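Local coordinates for conserved domain protein (Streptococcus pneumoniae, PDB 2I7R) that is of unknown function but belongs to the glyoxalase/bleomycin resistance/dioxygenase superfamily, whose members typically bind small molecules or metal ions in cupped beta-sheets, at residues L102-P107 with L112-M117; P17-D22 with G106-V111. One frame throughout, in Å; residues are numbered along the deposited sequence.

Contact 1: L102-P107 with L112-M117; sequences LLVQGP and LDFYRM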
ATOM      1  N   LEU A 102      -8.410   9.801  11.438  1.00 21.28           N
ATOM      2  CA  LEU A 102      -7.299  10.512  12.049  1.00 20.67           C
ATOM      3  C   LEU A 102      -6.125  10.276  11.097  1.00 20.49           C
ATOM      4  O   LEU A 102      -5.705   9.132  10.882  1.00 19.40           O
ATOM      5  CB  LEU A 102      -6.975   9.907  13.419  1.00 20.25           C
ATOM      6  CG  LEU A 102      -5.675  10.297  14.126  1.00 21.37           C
ATOM      7  CD1 LEU A 102      -5.691  11.805  14.450  1.00 21.93           C
ATOM      8  CD2 LEU A 102      -5.471   9.436  15.390  1.00 19.60           C
ATOM      9  N   LEU A 103      -5.619  11.363  10.540  1.00 20.23           N
ATOM     10  CA  LEU A 103      -4.512  11.325   9.597  1.00 21.40           C
ATOM     11  C   LEU A 103      -3.220  11.764  10.247  1.00 21.19           C
ATOM     12  O   LEU A 103      -3.163  12.850  10.829  1.00 20.23           O
ATOM     13  CB  LEU A 103      -4.829  12.226   8.412  1.00 21.45           C
ATOM     14  CG  LEU A 103      -5.494  11.231   7.474  1.00 25.37           C
ATOM     15  CD1 LEU A 103      -6.921  11.607   7.176  1.00 25.84           C
ATOM     16  CD2 LEU A 103      -4.625  10.946   6.225  1.00 25.45           C
ATOM     17  N   VAL A 104      -2.195  10.915  10.166  1.00 20.73           N
ATOM     18  CA  VAL A 104      -0.925  11.216  10.841  1.00 21.20           C
ATOM     19  C   VAL A 104       0.264  11.131   9.885  1.00 20.27           C
ATOM     20  O   VAL A 104       0.236  10.370   8.933  1.00 19.10           O
ATOM     21  CB  VAL A 104      -0.701  10.339  12.126  1.00 21.93           C
ATOM     22  CG1 VAL A 104      -2.017  10.145  12.850  1.00 22.81           C
ATOM     23  CG2 VAL A 104      -0.125   9.008  11.793  1.00 22.48           C
ATOM     24  N   GLN A 105       1.285  11.948  10.130  1.00 20.27           N
ATOM     25  CA  GLN A 105       2.462  11.939   9.292  1.00 20.16           C
ATOM     26  C   GLN A 105       3.285  10.763   9.742  1.00 19.65           C
ATOM     27  O   GLN A 105       3.660  10.697  10.917  1.00 20.13           O
ATOM     28  CB  GLN A 105       3.270  13.236   9.450  1.00 20.86           C
ATOM     29  CG  GLN A 105       4.466  13.357   8.487  1.00 22.23           C
ATOM     30  CD  GLN A 105       4.030  13.244   7.020  1.00 27.29           C
ATOM     31  OE1 GLN A 105       3.317  14.105   6.478  1.00 28.16           O
ATOM     32  NE2 GLN A 105       4.442  12.164   6.382  1.00 29.06           N
ATOM     33  N   GLY A 106       3.540   9.815   8.846  1.00 18.70           N
ATOM     34  CA  GLY A 106       4.448   8.703   9.205  1.00 18.77           C
ATOM     35  C   GLY A 106       5.860   9.034   8.745  1.00 18.84           C
ATOM     36  O   GLY A 106       6.069  10.103   8.128  1.00 19.02           O
ATOM     37  N   PRO A 107       6.852   8.143   9.036  1.00 18.37           N
ATOM     38  CA  PRO A 107       8.240   8.441   8.596  1.00 17.44           C
ATOM     39  C   PRO A 107       8.395   8.312   7.096  1.00 17.80           C
ATOM     40  O   PRO A 107       7.570   7.645   6.461  1.00 17.97           O
ATOM     41  CB  PRO A 107       9.065   7.368   9.308  1.00 16.12           C
ATOM     42  CG  PRO A 107       8.123   6.196   9.418  1.00 18.10           C
ATOM     43  CD  PRO A 107       6.778   6.851   9.750  1.00 17.67           C
ATOM     44  N   LEU A 112      -0.524   7.997   7.366  1.00 16.38           N
ATOM     45  CA  LEU A 112      -1.330   6.896   7.886  1.00 17.99           C
ATOM     46  C   LEU A 112      -2.680   7.453   8.294  1.00 18.33           C
ATOM     47  O   LEU A 112      -2.763   8.582   8.801  1.00 18.00           O
ATOM     48  CB  LEU A 112      -0.642   6.178   9.062  1.00 16.85           C
ATOM     49  CG  LEU A 112       0.556   5.285   8.638  1.00 19.27           C
ATOM     50  CD1 LEU A 112       1.798   6.118   8.416  1.00 20.49           C
ATOM     51  CD2 LEU A 112       0.851   4.174   9.676  1.00 19.78           C
ATOM     52  N   ASP A 113      -3.721   6.661   8.056  1.00 18.20           N
ATOM     53  CA  ASP A 113      -5.063   6.982   8.553  1.00 19.03           C
ATOM     54  C   ASP A 113      -5.511   5.877   9.488  1.00 19.23           C
ATOM     55  O   ASP A 113      -5.569   4.717   9.095  1.00 19.37           O
ATOM     56  CB  ASP A 113      -6.036   7.132   7.376  1.00 19.25           C
ATOM     57  CG  ASP A 113      -7.480   7.355   7.810  1.00 20.73           C
ATOM     58  OD1 ASP A 113      -7.705   7.953   8.872  1.00 22.40           O
ATOM     59  OD2 ASP A 113      -8.387   6.934   7.078  1.00 18.95           O
ATOM     60  N   PHE A 114      -5.769   6.233  10.744  1.00 19.90           N
ATOM     61  CA  PHE A 114      -6.452   5.342  11.676  1.00 19.74           C
ATOM     62  C   PHE A 114      -7.954   5.696  11.644  1.00 19.78           C
ATOM     63  O   PHE A 114      -8.336   6.808  12.003  1.00 19.09           O
ATOM     64  CB  PHE A 114      -5.859   5.489  13.082  1.00 20.89           C
ATOM     65  CG  PHE A 114      -4.382   5.160  13.156  1.00 21.37           C
ATOM     66  CD1 PHE A 114      -3.963   3.866  13.439  1.00 21.94           C
ATOM     67  CD2 PHE A 114      -3.420   6.139  12.926  1.00 21.93           C
ATOM     68  CE1 PHE A 114      -2.594   3.557  13.523  1.00 25.79           C
ATOM     69  CE2 PHE A 114      -2.043   5.847  13.005  1.00 23.65           C
ATOM     70  CZ  PHE A 114      -1.626   4.559  13.295  1.00 23.79           C
ATOM     71  N   TYR A 115      -8.789   4.757  11.194  1.00 19.71           N
ATOM     72  CA  TYR A 115     -10.194   5.053  10.946  1.00 20.89           C
ATOM     73  C   TYR A 115     -11.144   3.945  11.447  1.00 21.42           C
ATOM     74  O   TYR A 115     -10.723   2.831  11.696  1.00 19.57           O
ATOM     75  CB  TYR A 115     -10.448   5.360   9.439  1.00 21.16           C
ATOM     76  CG  TYR A 115     -10.568   4.116   8.562  1.00 20.47           C
ATOM     77  CD1 TYR A 115     -11.802   3.691   8.072  1.00 18.87           C
ATOM     78  CD2 TYR A 115      -9.439   3.356   8.254  1.00 18.58           C
ATOM     79  CE1 TYR A 115     -11.901   2.534   7.281  1.00 19.86           C
ATOM     80  CE2 TYR A 115      -9.521   2.235   7.470  1.00 18.80           C
ATOM     81  CZ  TYR A 115     -10.751   1.824   6.984  1.00 21.25           C
ATOM     82  OH  TYR A 115     -10.789   0.680   6.231  1.00 24.19           O
ATOM     83  N   ARG A 116     -12.416   4.300  11.608  1.00 23.56           N
ATOM     84  CA  ARG A 116     -13.481   3.330  11.883  1.00 27.40           C
ATOM     85  C   ARG A 116     -14.768   3.749  11.204  1.00 27.82           C
ATOM     86  O   ARG A 116     -14.979   4.904  10.930  1.00 28.49           O
ATOM     87  CB  ARG A 116     -13.702   3.065  13.402  1.00 26.94           C
ATOM     88  CG  ARG A 116     -13.742   4.279  14.270  1.00 29.46           C
ATOM     89  CD  ARG A 116     -14.304   3.961  15.717  1.00 29.56           C
ATOM     90  NE  ARG A 116     -15.713   3.722  15.588  1.00 30.91           N
ATOM     91  CZ  ARG A 116     -16.642   4.669  15.438  1.00 31.04           C
ATOM     92  NH1 ARG A 116     -16.348   5.959  15.506  1.00 28.44           N
ATOM     93  NH2 ARG A 116     -17.900   4.300  15.233  1.00 33.86           N
HETATM   94  N   MSE A 117     -15.626   2.793  10.929  1.00 30.77           N
HETATM   95  CA  MSE A 117     -16.864   3.074  10.204  1.00 34.73           C
HETATM   96  C   MSE A 117     -18.152   2.776  11.021  1.00 34.70           C
HETATM   97  O   MSE A 117     -18.081   2.038  11.985  1.00 34.73           O
HETATM   98  CB  MSE A 117     -16.834   2.309   8.882  1.00 33.53           C
HETATM   99  CG  MSE A 117     -15.660   2.734   7.993  1.00 35.58           C
HETATM  100 SE   MSE A 117     -15.629   1.838   6.248  1.00 41.29          SE
HETATM  101  CE  MSE A 117     -14.893   0.113   6.806  1.00 40.75           C
TER
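Val104 and Leu112 pair through two backbone hydrogen bonds near the turn end of a beta-hairpin, strands 100-105 and 111-116, which forms the middle of a four-stranded mixed sheet of the glyoxalase fold. Val104 N donates to Leu112 O at 2.8 Å and Leu112 N returns a bond to Val104 O. On the same face as this pair, Val104 CG2 comes up to the rim of the Phe114 ring in the ring plane, 3.9 Å from CE2, and the two side chains stand at about a right angle. Branched Val104 and flat Phe114 suit a sheet face covered by helices: Val104 and Leu102 meet helix 74-84, while Phe114 meets Ile26 of helix 16-27. Leu112 turns CD1 over the CA of Gly106, 3.8 Å away, where the bare glycine leaves room for it.

The other face carries Leu103 opposite Asp113, a non-hydrogen-bonded pair. Leu103 also packs on Val56 of the second subunit, and Asp113 OD2 is hydrogen-bonded to His68 ND1 on the adjoining strand 65-70. With CG anti to its backbone N (chi1 175°), Asp113 carries its carboxylate away from the turn, to the backbone of Leu102. Its OD1 then accepts a hydrogen bond from Leu102 N at 3.2 Å, the N-H arriving nearly along the CG-OD1 direction.

Contact 2: P17-D22 with G106-V111; sequences PQVCAD and GPAGLV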
ATOM      1  N   PRO A  17      16.289   0.631   9.662  1.00 23.45           N
ATOM      2  CA  PRO A  17      16.154   0.650  11.123  1.00 23.43           C
ATOM      3  C   PRO A  17      15.432   1.870  11.697  1.00 23.38           C
ATOM      4  O   PRO A  17      14.607   1.697  12.583  1.00 22.83           O
ATOM      5  CB  PRO A  17      17.604   0.498  11.632  1.00 23.49           C
ATOM      6  CG  PRO A  17      18.305  -0.247  10.484  1.00 22.87           C
ATOM      7  CD  PRO A  17      17.705   0.431   9.264  1.00 23.64           C
ATOM      8  N   GLN A  18      15.698   3.069  11.182  1.00 22.85           N
ATOM      9  CA  GLN A  18      15.031   4.271  11.705  1.00 22.94           C
ATOM     10  C   GLN A  18      13.551   4.337  11.313  1.00 21.77           C
ATOM     11  O   GLN A  18      12.683   4.648  12.129  1.00 20.90           O
ATOM     12  CB  GLN A  18      15.750   5.547  11.246  1.00 24.12           C
ATOM     13  CG  GLN A  18      15.323   6.823  12.016  1.00 28.55           C
ATOM     14  CD  GLN A  18      15.515   6.681  13.539  1.00 34.12           C
ATOM     15  OE1 GLN A  18      14.569   6.846  14.334  1.00 35.78           O
ATOM     16  NE2 GLN A  18      16.734   6.340  13.943  1.00 35.84           N
ATOM     17  N   VAL A  19      13.274   4.058  10.043  1.00 20.33           N
ATOM     18  CA  VAL A  19      11.901   4.057   9.566  1.00 19.59           C
ATOM     19  C   VAL A  19      11.117   2.997  10.360  1.00 19.48           C
ATOM     20  O   VAL A  19       9.996   3.242  10.780  1.00 19.28           O
ATOM     21  CB  VAL A  19      11.846   3.877   8.006  1.00 19.40           C
ATOM     22  CG1 VAL A  19      10.404   3.812   7.481  1.00 17.42           C
ATOM     23  CG2 VAL A  19      12.611   5.004   7.337  1.00 15.02           C
ATOM     24  N   CYS A  20      11.758   1.855  10.624  1.00 20.05           N
ATOM     25  CA  CYS A  20      11.150   0.744  11.371  1.00 19.42           C
ATOM     26  C   CYS A  20      10.825   1.181  12.782  1.00 19.04           C
ATOM     27  O   CYS A  20       9.674   1.018  13.235  1.00 18.21           O
ATOM     28  CB  CYS A  20      12.033  -0.529  11.395  1.00 18.75           C
ATOM     29  SG  CYS A  20      11.258  -1.852  12.364  1.00 21.92           S
ATOM     30  N   ALA A  21      11.835   1.723  13.470  1.00 18.75           N
ATOM     31  CA  ALA A  21      11.682   2.205  14.845  1.00 18.85           C
ATOM     32  C   ALA A  21      10.538   3.237  14.963  1.00 18.82           C
ATOM     33  O   ALA A  21       9.700   3.171  15.863  1.00 18.54           O
ATOM     34  CB  ALA A  21      12.984   2.793  15.330  1.00 19.18           C
ATOM     35  N   ASP A  22      10.487   4.169  14.016  1.00 19.75           N
ATOM     36  CA  ASP A  22       9.432   5.193  13.986  1.00 20.08           C
ATOM     37  C   ASP A  22       8.029   4.594  13.782  1.00 19.88           C
ATOM     38  O   ASP A  22       7.075   4.992  14.438  1.00 20.05           O
ATOM     39  CB  ASP A  22       9.707   6.208  12.878  1.00 20.19           C
ATOM     40  CG  ASP A  22      10.910   7.093  13.163  1.00 21.90           C
ATOM     41  OD1 ASP A  22      11.422   7.058  14.296  1.00 26.51           O
ATOM     42  OD2 ASP A  22      11.339   7.817  12.240  1.00 23.56           O
ATOM     43  N   GLY A 106       3.540   9.815   8.846  1.00 18.70           N
ATOM     44  CA  GLY A 106       4.448   8.703   9.205  1.00 18.77           C
ATOM     45  C   GLY A 106       5.860   9.034   8.745  1.00 18.84           C
ATOM     46  O   GLY A 106       6.069  10.103   8.128  1.00 19.02           O
ATOM     47  N   PRO A 107       6.852   8.143   9.036  1.00 18.37           N
ATOM     48  CA  PRO A 107       8.240   8.441   8.596  1.00 17.44           C
ATOM     49  C   PRO A 107       8.395   8.312   7.096  1.00 17.80           C
ATOM     50  O   PRO A 107       7.570   7.645   6.461  1.00 17.97           O
ATOM     51  CB  PRO A 107       9.065   7.368   9.308  1.00 16.12           C
ATOM     52  CG  PRO A 107       8.123   6.196   9.418  1.00 18.10           C
ATOM     53  CD  PRO A 107       6.778   6.851   9.750  1.00 17.67           C
ATOM     54  N   ALA A 108       9.427   8.946   6.515  1.00 18.37           N
ATOM     55  CA  ALA A 108       9.783   8.716   5.098  1.00 18.96           C
ATOM     56  C   ALA A 108       8.721   9.113   4.096  1.00 19.47           C
ATOM     57  O   ALA A 108       8.610   8.499   3.017  1.00 19.97           O
ATOM     58  CB  ALA A 108      10.207   7.256   4.854  1.00 19.31           C
ATOM     59  N   GLY A 109       7.948  10.152   4.418  1.00 19.86           N
ATOM     60  CA  GLY A 109       6.897  10.601   3.505  1.00 18.28           C
ATOM     61  C   GLY A 109       5.578   9.841   3.677  1.00 18.39           C
ATOM     62  O   GLY A 109       4.579  10.230   3.061  1.00 17.97           O
ATOM     63  N   LEU A 110       5.543   8.773   4.496  1.00 17.32           N
ATOM     64  CA  LEU A 110       4.295   7.965   4.612  1.00 17.20           C
ATOM     65  C   LEU A 110       3.273   8.753   5.390  1.00 17.29           C
ATOM     66  O   LEU A 110       3.656   9.500   6.284  1.00 17.92           O
ATOM     67  CB  LEU A 110       4.491   6.638   5.332  1.00 16.13           C
ATOM     68  CG  LEU A 110       5.499   5.705   4.657  1.00 16.45           C
ATOM     69  CD1 LEU A 110       6.013   4.700   5.625  1.00 16.34           C
ATOM     70  CD2 LEU A 110       4.871   5.105   3.449  1.00 11.56           C
ATOM     71  N   VAL A 111       2.005   8.556   5.039  1.00 16.26           N
ATOM     72  CA  VAL A 111       0.847   9.132   5.723  1.00 15.75           C
ATOM     73  C   VAL A 111      -0.077   7.969   6.129  1.00 16.39           C
ATOM     74  O   VAL A 111      -0.365   7.057   5.341  1.00 15.40           O
ATOM     75  CB  VAL A 111       0.053  10.136   4.802  1.00 16.51           C
ATOM     76  CG1 VAL A 111      -1.260  10.615   5.484  1.00 13.71           C
ATOM     77  CG2 VAL A 111       0.956  11.355   4.303  1.00 13.48           C
TER
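The one flat group, the Asp22 carboxylate, meets the puckered Pro107 ring without stacking: its OD2 lies 3.7 Å from Pro107 CB. Pro107 offers the CB and CG atoms of its ring to helix 16-27. The Asp22 CB methylene rests 3.8 Å from Pro107 CG, the two side chains sliding past each other in opposite directions. One turn earlier on the helix, Val19 closes on the same ring atom: its CG1 is 3.8 Å from Pro107 CG. The branches of Val19 divide the work. CG1, anti to the backbone N (chi1 178°), takes the proline, whereas CG2 takes the Ala108 methyl at 4.1 Å. Val13, in the loop before the helix, touches both Val19 and Ala108, and Ile26, one turn further along the helix, also touches Pro107.

The loop presents these groups by means of a type I' beta-turn at Pro107 to Leu110, closed by Leu110 N to Pro107 O at 3.0 Å. Ala108 and Gly109 occupy its two central, positive-phi positions. Glycine suits the second of these, because at its backbone angles a CB would press against the preceding carbonyl oxygen. The rigid proline and the short alanine give a low, compact surface that a helix can approach closely. Carbon meeting carbon makes up most of the contact, so it rests on shape and van der Waals packing, and Asp22 takes part through its CB methylene and one carboxylate oxygen, OD2, that grazes the proline ring.

How the contacts relate
Contact 1 is buried and contact 2 lies near the surface, yet the chain runs directly from one to the other: Gly106 and Pro107, shared by both contacts, follow the first strand and lead into the turn. Contact 1 joins two neighbouring strands, so directional backbone bonds dominate, backed by apolar groups and one hydrogen-bonded carboxylate. Contact 2 brings together parts over eighty residues apart in sequence, tying the hairpin turn to helix 16-27 by apolar packing. That helix serves both places, since Ile26 touches Phe114 as well as Pro107. Between them, Leu103 CD2 packs 3.5 Å from Val111 CG1, where the turn gives way to the second strand.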